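Local structure of ATP:cob(I)alamin adenosyltransferase, putative (Burkholderia thailandensis, 2ZHZ) at residues Gly19-Gly23 against Leu76-Gly80; Ile65-Leu69 against Tyr151-Leu155; Asp30-Ala35 against Leu138-Leu144. The protein probably transfers the adenosyl group of ATP to cobalamin, yielding adenosylcobalamin and triphosphate, and works as a homotrimer with ATP bound between subunits. One frame throughout, in Å; residues are numbered along the deposited sequence.

Contact 1. Residues Gly19-Gly23 against Leu76-Gly80. With ATP (adenosine-5'-triphosphate), chain G.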
loop_
_atom_site.group_PDB
_atom_site.type_symbol
_atom_site.label_atom_id
_atom_site.label_comp_id
_atom_site.label_asym_id
_atom_site.label_seq_id
_atom_site.Cartn_x
_atom_site.Cartn_y
_atom_site.Cartn_z
ATOM N N GLY B 19 -7.960 -20.942 -5.361
ATOM C CA GLY B 19 -9.329 -21.376 -5.160
ATOM C C GLY B 19 -10.150 -20.454 -4.285
ATOM O O GLY B 19 -9.615 -19.765 -3.418
ATOM N N LEU B 20 -11.455 -20.432 -4.529
ATOM C CA LEU B 20 -12.376 -19.621 -3.749
ATOM C C LEU B 20 -13.046 -20.533 -2.727
ATOM O O LEU B 20 -12.971 -21.758 -2.841
ATOM C CB LEU B 20 -13.426 -18.984 -4.662
ATOM C CG LEU B 20 -12.886 -17.929 -5.631
ATOM C CD1 LEU B 20 -13.995 -17.464 -6.558
ATOM C CD2 LEU B 20 -12.320 -16.761 -4.838
ATOM N N GLY B 21 -13.698 -19.936 -1.736
ATOM C CA GLY B 21 -14.354 -20.709 -0.695
ATOM C C GLY B 21 -15.437 -21.685 -1.123
ATOM O O GLY B 21 -15.801 -22.580 -0.358
ATOM N N ASP B 22 -15.958 -21.531 -2.334
ATOM C CA ASP B 22 -17.009 -22.420 -2.810
ATOM C C ASP B 22 -16.460 -23.584 -3.635
ATOM O O ASP B 22 -17.222 -24.384 -4.179
ATOM C CB ASP B 22 -18.026 -21.629 -3.636
ATOM C CG ASP B 22 -17.427 -21.052 -4.894
ATOM O OD1 ASP B 22 -16.183 -21.029 -5.012
ATOM O OD2 ASP B 22 -18.200 -20.611 -5.767
ATOM N N GLY B 23 -15.135 -23.673 -3.726
ATOM C CA GLY B 23 -14.517 -24.751 -4.478
ATOM C C GLY B 23 -14.083 -24.394 -5.887
ATOM O O GLY B 23 -13.362 -25.158 -6.523
ATOM N N LEU B 76 -15.979 -12.028 0.266
ATOM C CA LEU B 76 -15.505 -11.913 -1.106
ATOM C C LEU B 76 -14.944 -13.251 -1.582
ATOM O O LEU B 76 -14.908 -13.520 -2.782
ATOM C CB LEU B 76 -14.426 -10.832 -1.208
ATOM C CG LEU B 76 -14.873 -9.402 -0.887
ATOM C CD1 LEU B 76 -13.682 -8.453 -0.962
ATOM C CD2 LEU B 76 -15.959 -8.977 -1.859
ATOM N N CYS B 77 -14.510 -14.080 -0.634
ATOM C CA CYS B 77 -13.941 -15.400 -0.932
ATOM C C CYS B 77 -15.001 -16.455 -1.224
ATOM O O CYS B 77 -14.751 -17.418 -1.954
ATOM C CB CYS B 77 -13.089 -15.891 0.238
ATOM S SG CYS B 77 -11.544 -15.003 0.489
ATOM N N ILE B 78 -16.178 -16.284 -0.634
ATOM C CA ILE B 78 -17.266 -17.229 -0.832
ATOM C C ILE B 78 -18.419 -16.540 -1.550
ATOM O O ILE B 78 -19.294 -15.952 -0.918
ATOM C CB ILE B 78 -17.763 -17.779 0.512
ATOM C CG1 ILE B 78 -16.596 -18.430 1.257
ATOM C CG2 ILE B 78 -18.886 -18.781 0.281
ATOM C CD1 ILE B 78 -16.951 -18.939 2.640
ATOM N N PRO B 79 -18.426 -16.601 -2.890
ATOM C CA PRO B 79 -19.479 -15.979 -3.697
ATOM C C PRO B 79 -20.875 -16.313 -3.176
ATOM O O PRO B 79 -21.181 -17.473 -2.892
ATOM C CB PRO B 79 -19.226 -16.553 -5.087
ATOM C CG PRO B 79 -17.735 -16.706 -5.109
ATOM C CD PRO B 79 -17.454 -17.303 -3.748
ATOM N N GLY B 80 -21.713 -15.288 -3.046
ATOM C CA GLY B 80 -23.067 -15.494 -2.563
ATOM C C GLY B 80 -23.167 -15.476 -1.050
ATOM O O GLY B 80 -24.262 -15.549 -0.494
HETATM P PG ATP G . -0.173 -22.068 -2.327
HETATM O O1G ATP G . 0.453 -22.081 -3.703
HETATM O O2G ATP G . -0.100 -23.382 -1.606
HETATM O O3G ATP G . 0.437 -21.016 -1.422
HETATM P PB ATP G . -2.442 -20.410 -3.233
HETATM O O1B ATP G . -1.386 -19.490 -3.761
HETATM O O2B ATP G . -3.474 -20.883 -4.234
HETATM O O3B ATP G . -1.776 -21.731 -2.501
HETATM P PA ATP G . -2.585 -19.060 -0.652
HETATM O O1A ATP G . -1.479 -18.129 -1.018
HETATM O O2A ATP G . -2.330 -20.190 0.333
HETATM O O3A ATP G . -3.260 -19.699 -2.008
HETATM O "O5'" ATP G . -3.764 -18.125 -0.088
HETATM C "C5'" ATP G . -5.004 -18.673 0.315
HETATM C "C4'" ATP G . -6.162 -17.727 -0.029
HETATM O "O4'" ATP G . -5.720 -16.385 -0.341
HETATM C "C3'" ATP G . -6.976 -18.236 -1.213
HETATM O "O3'" ATP G . -8.290 -18.629 -0.787
HETATM C "C2'" ATP G . -6.996 -17.107 -2.234
HETATM O "O2'" ATP G . -8.347 -16.706 -2.523
HETATM C "C1'" ATP G . -6.184 -15.962 -1.636
HETATM N N9 ATP G . -5.015 -15.574 -2.509
HETATM C C8 ATP G . -4.088 -16.415 -3.045
HETATM N N7 ATP G . -3.168 -15.746 -3.781
HETATM C C5 ATP G . -3.484 -14.443 -3.735
HETATM C C6 ATP G . -2.927 -13.169 -4.300
HETATM N N6 ATP G . -1.812 -13.181 -5.084
HETATM N N1 ATP G . -3.578 -11.988 -4.004
HETATM C C2 ATP G . -4.698 -11.952 -3.222
HETATM N N3 ATP G . -5.256 -13.075 -2.675
HETATM C C4 ATP G . -4.709 -14.325 -2.892
#
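The loop of a β-hairpin, joining strands 17-19 and 25-27, meets the C-terminal end of helix 56-77 at the surface of the helix bundle. Leu20 opens a type I β-turn that closes with Gly23 N donating to Leu20 O at 3.0 Å. Pro79, just beyond the helix, has its CA-to-CB bond directed toward the hairpin, and its ring meets Leu20 and Asp22: Leu20 CD1 lies 4.1 Å from Pro79 CG, and Asp22 CG 3.9 Å from Pro79 CD. The compact ring gives Leu20 an apolar surface to pack on, while Asp22 OD1 is hydrogen-bonded to Ser24 OG, just after the turn. Leucine suits the other side, being long enough to reach the proline and also helix 31-50, where it touches Arg32 and Ile33. Gly21 is needed for its bareness: a CB there would clash with Ile78 CG1, whereas Gly21 CA now rests 3.7 Å from that atom. On the ATP side, the ribose O3' donates to Gly19 O at 3.2 Å, so the same short loop touches nucleotide and helix end. The tightest link is backbone to backbone: Gly21 N donates to Cys77 O, a carbonyl of the last helical turn, at 2.7 Å.

Contact 2. Residues Ile65-Leu69 against Tyr151-Leu155. With MG (magnesium ion), chain F; ATP (adenosine-5'-triphosphate), chain H.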
loop_
_atom_site.group_PDB
_atom_site.type_symbol
_atom_site.label_atom_id
_atom_site.label_comp_id
_atom_site.label_asym_id
_atom_site.label_seq_id
_atom_site.Cartn_x
_atom_site.Cartn_y
_atom_site.Cartn_z
ATOM N N ILE B 65 -12.498 -3.459 13.877
ATOM C CA ILE B 65 -12.541 -3.282 12.434
ATOM C C ILE B 65 -11.738 -4.363 11.720
ATOM O O ILE B 65 -12.126 -4.808 10.642
ATOM C CB ILE B 65 -12.043 -1.868 12.046
ATOM C CG1 ILE B 65 -13.096 -0.838 12.474
ATOM C CG2 ILE B 65 -11.769 -1.784 10.539
ATOM C CD1 ILE B 65 -12.629 0.608 12.423
ATOM N N GLN B 66 -10.628 -4.795 12.314
ATOM C CA GLN B 66 -9.822 -5.848 11.696
ATOM C C GLN B 66 -10.656 -7.117 11.552
ATOM O O GLN B 66 -10.530 -7.856 10.570
ATOM C CB GLN B 66 -8.578 -6.157 12.534
ATOM C CG GLN B 66 -7.494 -5.092 12.471
ATOM C CD GLN B 66 -6.124 -5.645 12.810
ATOM O OE1 GLN B 66 -5.876 -6.085 13.938
ATOM N NE2 GLN B 66 -5.223 -5.637 11.826
ATOM N N HIS B 67 -11.501 -7.372 12.546
ATOM C CA HIS B 67 -12.372 -8.542 12.527
ATOM C C HIS B 67 -13.403 -8.375 11.416
ATOM O O HIS B 67 -13.704 -9.324 10.695
ATOM C CB HIS B 67 -13.066 -8.699 13.882
ATOM C CG HIS B 67 -12.127 -9.023 15.001
ATOM N ND1 HIS B 67 -11.569 -10.274 15.166
ATOM C CD2 HIS B 67 -11.627 -8.253 15.995
ATOM C CE1 HIS B 67 -10.768 -10.259 16.217
ATOM N NE2 HIS B 67 -10.784 -9.044 16.737
ATOM N N ASP B 68 -13.933 -7.161 11.278
ATOM C CA ASP B 68 -14.914 -6.863 10.234
ATOM C C ASP B 68 -14.291 -7.102 8.862
ATOM O O ASP B 68 -14.914 -7.679 7.965
ATOM C CB ASP B 68 -15.354 -5.394 10.274
ATOM C CG ASP B 68 -16.192 -5.046 11.489
ATOM O OD1 ASP B 68 -16.602 -5.955 12.242
ATOM O OD2 ASP B 68 -16.449 -3.838 11.674
ATOM N N LEU B 69 -13.062 -6.620 8.698
ATOM C CA LEU B 69 -12.351 -6.755 7.434
ATOM C C LEU B 69 -12.039 -8.207 7.117
ATOM O O LEU B 69 -12.006 -8.604 5.950
ATOM C CB LEU B 69 -11.068 -5.915 7.463
ATOM C CG LEU B 69 -11.330 -4.406 7.481
ATOM C CD1 LEU B 69 -10.001 -3.653 7.471
ATOM C CD2 LEU B 69 -12.171 -4.009 6.266
ATOM N N TYR B 151 -19.580 -0.551 3.374
ATOM C CA TYR B 151 -18.740 -0.650 4.558
ATOM C C TYR B 151 -17.423 0.114 4.393
ATOM O O TYR B 151 -17.070 0.935 5.239
ATOM C CB TYR B 151 -18.436 -2.113 4.884
ATOM C CG TYR B 151 -17.622 -2.278 6.145
ATOM C CD1 TYR B 151 -18.241 -2.491 7.379
ATOM C CD2 TYR B 151 -16.231 -2.172 6.114
ATOM C CE1 TYR B 151 -17.491 -2.591 8.551
ATOM C CE2 TYR B 151 -15.478 -2.267 7.273
ATOM C CZ TYR B 151 -16.109 -2.472 8.488
ATOM O OH TYR B 151 -15.358 -2.523 9.634
ATOM N N VAL B 152 -16.694 -0.155 3.313
ATOM C CA VAL B 152 -15.425 0.534 3.104
ATOM C C VAL B 152 -15.632 2.018 2.813
ATOM O O VAL B 152 -14.742 2.835 3.056
ATOM C CB VAL B 152 -14.594 -0.121 1.970
ATOM C CG1 VAL B 152 -14.101 -1.488 2.424
ATOM C CG2 VAL B 152 -15.423 -0.247 0.708
ATOM N N ASN B 153 -16.806 2.368 2.297
ATOM C CA ASN B 153 -17.116 3.766 2.013
ATOM C C ASN B 153 -17.083 4.513 3.352
ATOM O O ASN B 153 -16.469 5.575 3.482
ATOM C CB ASN B 153 -18.513 3.884 1.386
ATOM C CG ASN B 153 -18.780 5.263 0.810
ATOM O OD1 ASN B 153 -19.930 5.665 0.608
ATOM N ND2 ASN B 153 -17.719 5.988 0.529
ATOM N N ARG B 154 -17.738 3.932 4.349
ATOM C CA ARG B 154 -17.788 4.519 5.679
ATOM C C ARG B 154 -16.448 4.439 6.397
ATOM O O ARG B 154 -16.067 5.364 7.108
ATOM C CB ARG B 154 -18.869 3.821 6.510
ATOM C CG ARG B 154 -20.271 4.173 6.064
ATOM C CD ARG B 154 -21.338 3.287 6.697
ATOM N NE ARG B 154 -22.660 3.744 6.282
ATOM C CZ ARG B 154 -23.079 3.761 5.021
ATOM N NH1 ARG B 154 -22.286 3.330 4.048
ATOM N NH2 ARG B 154 -24.274 4.250 4.722
ATOM N N LEU B 155 -15.730 3.336 6.209
ATOM C CA LEU B 155 -14.447 3.166 6.874
ATOM C C LEU B 155 -13.406 4.227 6.505
ATOM O O LEU B 155 -12.666 4.686 7.374
ATOM C CB LEU B 155 -13.880 1.767 6.605
ATOM C CG LEU B 155 -12.547 1.453 7.298
ATOM C CD1 LEU B 155 -12.665 1.701 8.799
ATOM C CD2 LEU B 155 -12.160 0.009 7.024
HETATM MG MG MG F . -16.797 7.933 0.356
HETATM P PG ATP H . -19.672 9.655 0.416
HETATM O O1G ATP H . -20.425 8.410 0.048
HETATM O O2G ATP H . -20.516 10.654 1.153
HETATM O O3G ATP H . -18.441 9.327 1.214
HETATM P PB ATP H . -18.216 9.766 -2.059
HETATM O O1B ATP H . -17.793 8.384 -1.654
HETATM O O2B ATP H . -18.844 9.941 -3.420
HETATM O O3B ATP H . -19.205 10.402 -0.942
HETATM P PA ATP H . -15.938 10.996 -0.711
HETATM O O1A ATP H . -15.584 9.680 -0.109
HETATM O O2A ATP H . -16.489 12.095 0.164
HETATM O O3A ATP H . -16.953 10.788 -1.983
HETATM O "O5'" ATP H . -14.614 11.534 -1.447
HETATM C "C5'" ATP H . -14.512 12.890 -1.871
HETATM C "C4'" ATP H . -13.894 12.971 -3.263
HETATM O "O4'" ATP H . -12.906 11.935 -3.494
HETATM C "C3'" ATP H . -14.942 12.870 -4.368
HETATM O "O3'" ATP H . -15.054 14.124 -5.054
HETATM C "C2'" ATP H . -14.483 11.726 -5.261
HETATM O "O2'" ATP H . -14.251 12.215 -6.590
HETATM C "C1'" ATP H . -13.208 11.163 -4.659
HETATM N N9 ATP H . -13.358 9.719 -4.251
HETATM C C8 ATP H . -14.460 9.130 -3.711
HETATM N N7 ATP H . -14.254 7.818 -3.451
HETATM C C5 ATP H . -12.995 7.534 -3.824
HETATM C C6 ATP H . -12.115 6.324 -3.825
HETATM N N6 ATP H . -12.571 5.141 -3.358
HETATM N N1 ATP H . -10.833 6.453 -4.311
HETATM C C2 ATP H . -10.348 7.645 -4.789
HETATM N N3 ATP H . -11.101 8.784 -4.813
HETATM C C4 ATP H . -12.403 8.791 -4.354
HETATM O O HOH W 1 -15.611 7.693 2.258
HETATM O O HOH W 2 -15.358 6.731 -0.998
#
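Tyr151 spans the gap between two antiparallel helices whose axes, over these short segments, come no nearer than 12.4 Å and run at 153° to each other. At that separation the backbones are held apart by large side chains. The CA-to-CB bond of Tyr151 points toward helix 56-77, and the t rotamer at chi1 carries the ring on across the gap, where its hydroxyl donates to Asp68 OD2, with OH to OD2 at 2.7 Å. The m rotamer of Asp68 places the carboxylate where OD2 meets Tyr151 OH, and its other oxygen, OD1, forms a salt bridge with Arg91, so the buried carboxylate is well supplied with partners. Tyrosine fits because one residue gives both length and a polar tip: its ring packs on Leu69, Tyr151 CE2 to Leu69 CD2 at 3.9 Å, while OH lies 3.8 Å from Ile65 CG2. Leu155, one turn on, is also t at chi1 and reaches the same helix, its CD1 3.8 Å from Ile65 CD1 and its CD2 4.1 Å from Leu69 CD2. Ile65 and Leu69 are both mt, a turn apart, and form a greasy surface for these two residues. Asn153 faces elsewhere, into an ATP site shared with the third subunit. Its side-chain amide binds the magnesium ion together with three triphosphate oxygens and two waters, one of which donates to Asn153 O at 2.6 Å. Within the five-helix bundle, helix 31-50 packs on Leu69, helix 116-141 on Val152 and Leu155, and helix 86-101 on Ile65 and Tyr151.

Contact 3. Residues Asp30-Ala35 against Leu138-Leu144. With ATP (adenosine-5'-triphosphate), chain G.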
loop_
_atom_site.group_PDB
_atom_site.type_symbol
_atom_site.label_atom_id
_atom_site.label_comp_id
_atom_site.label_asym_id
_atom_site.label_seq_id
_atom_site.Cartn_x
_atom_site.Cartn_y
_atom_site.Cartn_z
ATOM N N ASP B 30 -7.670 -12.198 -11.242
ATOM C CA ASP B 30 -9.119 -12.018 -11.330
ATOM C C ASP B 30 -9.523 -10.836 -10.449
ATOM O O ASP B 30 -8.923 -10.609 -9.395
ATOM C CB ASP B 30 -9.833 -13.281 -10.840
ATOM C CG ASP B 30 -11.332 -13.232 -11.063
ATOM O OD1 ASP B 30 -11.783 -13.601 -12.167
ATOM O OD2 ASP B 30 -12.061 -12.818 -10.139
ATOM N N ALA B 31 -10.542 -10.095 -10.878
ATOM C CA ALA B 31 -11.026 -8.937 -10.131
ATOM C C ALA B 31 -11.404 -9.278 -8.688
ATOM O O ALA B 31 -11.228 -8.463 -7.783
ATOM C CB ALA B 31 -12.226 -8.320 -10.850
ATOM N N ARG B 32 -11.927 -10.480 -8.471
ATOM C CA ARG B 32 -12.320 -10.887 -7.126
ATOM C C ARG B 32 -11.095 -11.091 -6.230
ATOM O O ARG B 32 -11.103 -10.724 -5.055
ATOM C CB ARG B 32 -13.149 -12.178 -7.184
ATOM C CG ARG B 32 -13.700 -12.634 -5.839
ATOM C CD ARG B 32 -14.639 -13.829 -5.993
ATOM N NE ARG B 32 -15.898 -13.465 -6.644
ATOM C CZ ARG B 32 -16.938 -12.912 -6.022
ATOM N NH1 ARG B 32 -16.885 -12.653 -4.721
ATOM N NH2 ARG B 32 -18.039 -12.619 -6.705
ATOM N N ILE B 33 -10.040 -11.675 -6.789
ATOM C CA ILE B 33 -8.823 -11.914 -6.025
ATOM C C ILE B 33 -8.139 -10.583 -5.712
ATOM O O ILE B 33 -7.538 -10.421 -4.653
ATOM C CB ILE B 33 -7.851 -12.840 -6.803
ATOM C CG1 ILE B 33 -8.536 -14.186 -7.070
ATOM C CG2 ILE B 33 -6.576 -13.060 -6.006
ATOM C CD1 ILE B 33 -9.051 -14.878 -5.812
ATOM N N ALA B 34 -8.239 -9.636 -6.636
ATOM C CA ALA B 34 -7.652 -8.317 -6.435
ATOM C C ALA B 34 -8.354 -7.595 -5.283
ATOM O O ALA B 34 -7.703 -6.966 -4.446
ATOM C CB ALA B 34 -7.763 -7.491 -7.714
ATOM N N ALA B 35 -9.683 -7.674 -5.240
ATOM C CA ALA B 35 -10.431 -7.015 -4.173
ATOM C C ALA B 35 -10.087 -7.656 -2.828
ATOM O O ALA B 35 -9.856 -6.960 -1.841
ATOM C CB ALA B 35 -11.933 -7.111 -4.444
ATOM N N LEU B 138 -15.195 -5.184 -8.939
ATOM C CA LEU B 138 -15.623 -6.571 -8.875
ATOM C C LEU B 138 -17.138 -6.653 -9.031
ATOM O O LEU B 138 -17.652 -7.522 -9.737
ATOM C CB LEU B 138 -15.212 -7.194 -7.542
ATOM C CG LEU B 138 -15.816 -8.574 -7.249
ATOM C CD1 LEU B 138 -15.376 -9.570 -8.320
ATOM C CD2 LEU B 138 -15.388 -9.035 -5.867
ATOM N N GLY B 139 -17.844 -5.736 -8.370
ATOM C CA GLY B 139 -19.296 -5.714 -8.431
ATOM C C GLY B 139 -19.865 -5.366 -9.794
ATOM O O GLY B 139 -21.023 -5.674 -10.083
ATOM N N ALA B 140 -19.063 -4.720 -10.634
ATOM C CA ALA B 140 -19.510 -4.345 -11.969
ATOM C C ALA B 140 -19.413 -5.519 -12.943
ATOM O O ALA B 140 -19.989 -5.483 -14.028
ATOM C CB ALA B 140 -18.688 -3.171 -12.488
ATOM N N SER B 141 -18.687 -6.563 -12.556
ATOM C CA SER B 141 -18.527 -7.726 -13.423
ATOM C C SER B 141 -19.111 -8.988 -12.802
ATOM O O SER B 141 -19.218 -10.024 -13.461
ATOM C CB SER B 141 -17.046 -7.951 -13.738
ATOM O OG SER B 141 -16.313 -8.239 -12.562
ATOM N N GLU B 142 -19.484 -8.899 -11.530
ATOM C CA GLU B 142 -20.056 -10.034 -10.819
ATOM C C GLU B 142 -21.085 -9.564 -9.798
ATOM O O GLU B 142 -20.856 -8.591 -9.081
ATOM C CB GLU B 142 -18.961 -10.812 -10.089
ATOM C CG GLU B 142 -17.891 -11.408 -10.985
ATOM C CD GLU B 142 -16.925 -12.282 -10.211
ATOM O OE1 GLU B 142 -17.400 -13.196 -9.503
ATOM O OE2 GLU B 142 -15.698 -12.064 -10.310
ATOM N N PRO B 143 -22.238 -10.252 -9.721
ATOM C CA PRO B 143 -23.273 -9.861 -8.757
ATOM C C PRO B 143 -22.691 -9.909 -7.348
ATOM O O PRO B 143 -22.180 -10.938 -6.910
ATOM C CB PRO B 143 -24.370 -10.901 -8.984
ATOM C CG PRO B 143 -23.603 -12.106 -9.456
ATOM C CD PRO B 143 -22.610 -11.495 -10.417
ATOM N N LEU B 144 -22.770 -8.787 -6.644
ATOM C CA LEU B 144 -22.215 -8.695 -5.303
ATOM C C LEU B 144 -23.171 -7.924 -4.402
ATOM O O LEU B 144 -23.941 -7.092 -4.879
ATOM C CB LEU B 144 -20.869 -7.963 -5.381
ATOM C CG LEU B 144 -19.870 -8.012 -4.229
ATOM C CD1 LEU B 144 -19.308 -9.420 -4.100
ATOM C CD2 LEU B 144 -18.743 -7.022 -4.504
HETATM P PG ATP G . -0.173 -22.068 -2.327
HETATM O O1G ATP G . 0.453 -22.081 -3.703
HETATM O O2G ATP G . -0.100 -23.382 -1.606
HETATM O O3G ATP G . 0.437 -21.016 -1.422
HETATM P PB ATP G . -2.442 -20.410 -3.233
HETATM O O1B ATP G . -1.386 -19.490 -3.761
HETATM O O2B ATP G . -3.474 -20.883 -4.234
HETATM O O3B ATP G . -1.776 -21.731 -2.501
HETATM P PA ATP G . -2.585 -19.060 -0.652
HETATM O O1A ATP G . -1.479 -18.129 -1.018
HETATM O O2A ATP G . -2.330 -20.190 0.333
HETATM O O3A ATP G . -3.260 -19.699 -2.008
HETATM O "O5'" ATP G . -3.764 -18.125 -0.088
HETATM C "C5'" ATP G . -5.004 -18.673 0.315
HETATM C "C4'" ATP G . -6.162 -17.727 -0.029
HETATM O "O4'" ATP G . -5.720 -16.385 -0.341
HETATM C "C3'" ATP G . -6.976 -18.236 -1.213
HETATM O "O3'" ATP G . -8.290 -18.629 -0.787
HETATM C "C2'" ATP G . -6.996 -17.107 -2.234
HETATM O "O2'" ATP G . -8.347 -16.706 -2.523
HETATM C "C1'" ATP G . -6.184 -15.962 -1.636
HETATM N N9 ATP G . -5.015 -15.574 -2.509
HETATM C C8 ATP G . -4.088 -16.415 -3.045
HETATM N N7 ATP G . -3.168 -15.746 -3.781
HETATM C C5 ATP G . -3.484 -14.443 -3.735
HETATM C C6 ATP G . -2.927 -13.169 -4.300
HETATM N N6 ATP G . -1.812 -13.181 -5.084
HETATM N N1 ATP G . -3.578 -11.988 -4.004
HETATM C C2 ATP G . -4.698 -11.952 -3.222
HETATM N N3 ATP G . -5.256 -13.075 -2.675
HETATM C C4 ATP G . -4.709 -14.325 -2.892
#
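This is a partly buried junction at one end of the helix bundle, where the first turn of helix 31-50 meets the C-terminal end of helix 116-141 and the loop that follows it. Its core combines apolar packing round Leu138 with a salt bridge. Leu138 points toward the other helix and pushes its CD1 to 3.5 Å from Arg32 CA and 4.2 Å from Ala31 CB, while its CD2 lies 4.2 Å from Ala35 CB. The two small alanines let the backbones come close, with Ala31 and Leu138 CA atoms 5.3 Å apart, and leucine fills the remaining space. Arginine suits position 32 because its long aliphatic stem can lie along the leucine while its charge travels out to the loop. Leu138 CD2 sits over one face of the guanidinium, and at the edge Glu142 OE1 accepts from both NH2, at 2.9 Å, and NE, at 3.2 Å, of Arg32. The guanidinium's NH1 is hydrogen-bonded to Leu76 O at the end of helix 56-77, so one residue ties three parts of the fold together. Asp30 is the N-cap of helix 31-50, its OD2 accepting from Arg32 N at 2.9 Å; the cap also lies near a second acid, Asp30 OD2 to Glu142 OE2 at 3.7 Å, a like-charge approach beside the positive charge of Arg32. Ile33 turns away from this junction, and its carbonyl borders the nucleotide: Ile33 O lies 3.5 Å from C2 of the ATP adenine.

Overall arrangement
Contacts 1 and 3 form one continuous patch at an end of the bundle, their centres 12 Å apart. Arg32 of contact 3 joins them: its NH1 lies 2.9 Å from Leu76 O, a probable hydrogen bond, and its CD is 3.7 Å from Leu20 CD1. Both touch the same ATP, contact 1 at the ribose and contact 3 at the adenine. Contact 2 stands deeper in the bundle, its centre 19 Å from that of contact 1 and 18 Å from that of contact 3, and it adjoins a different ATP. The chain thus serves two nucleotide sites, the first completed by Glu132 and Arg133 of the second subunit, the other by Lys28 and Gly13 of the third subunit.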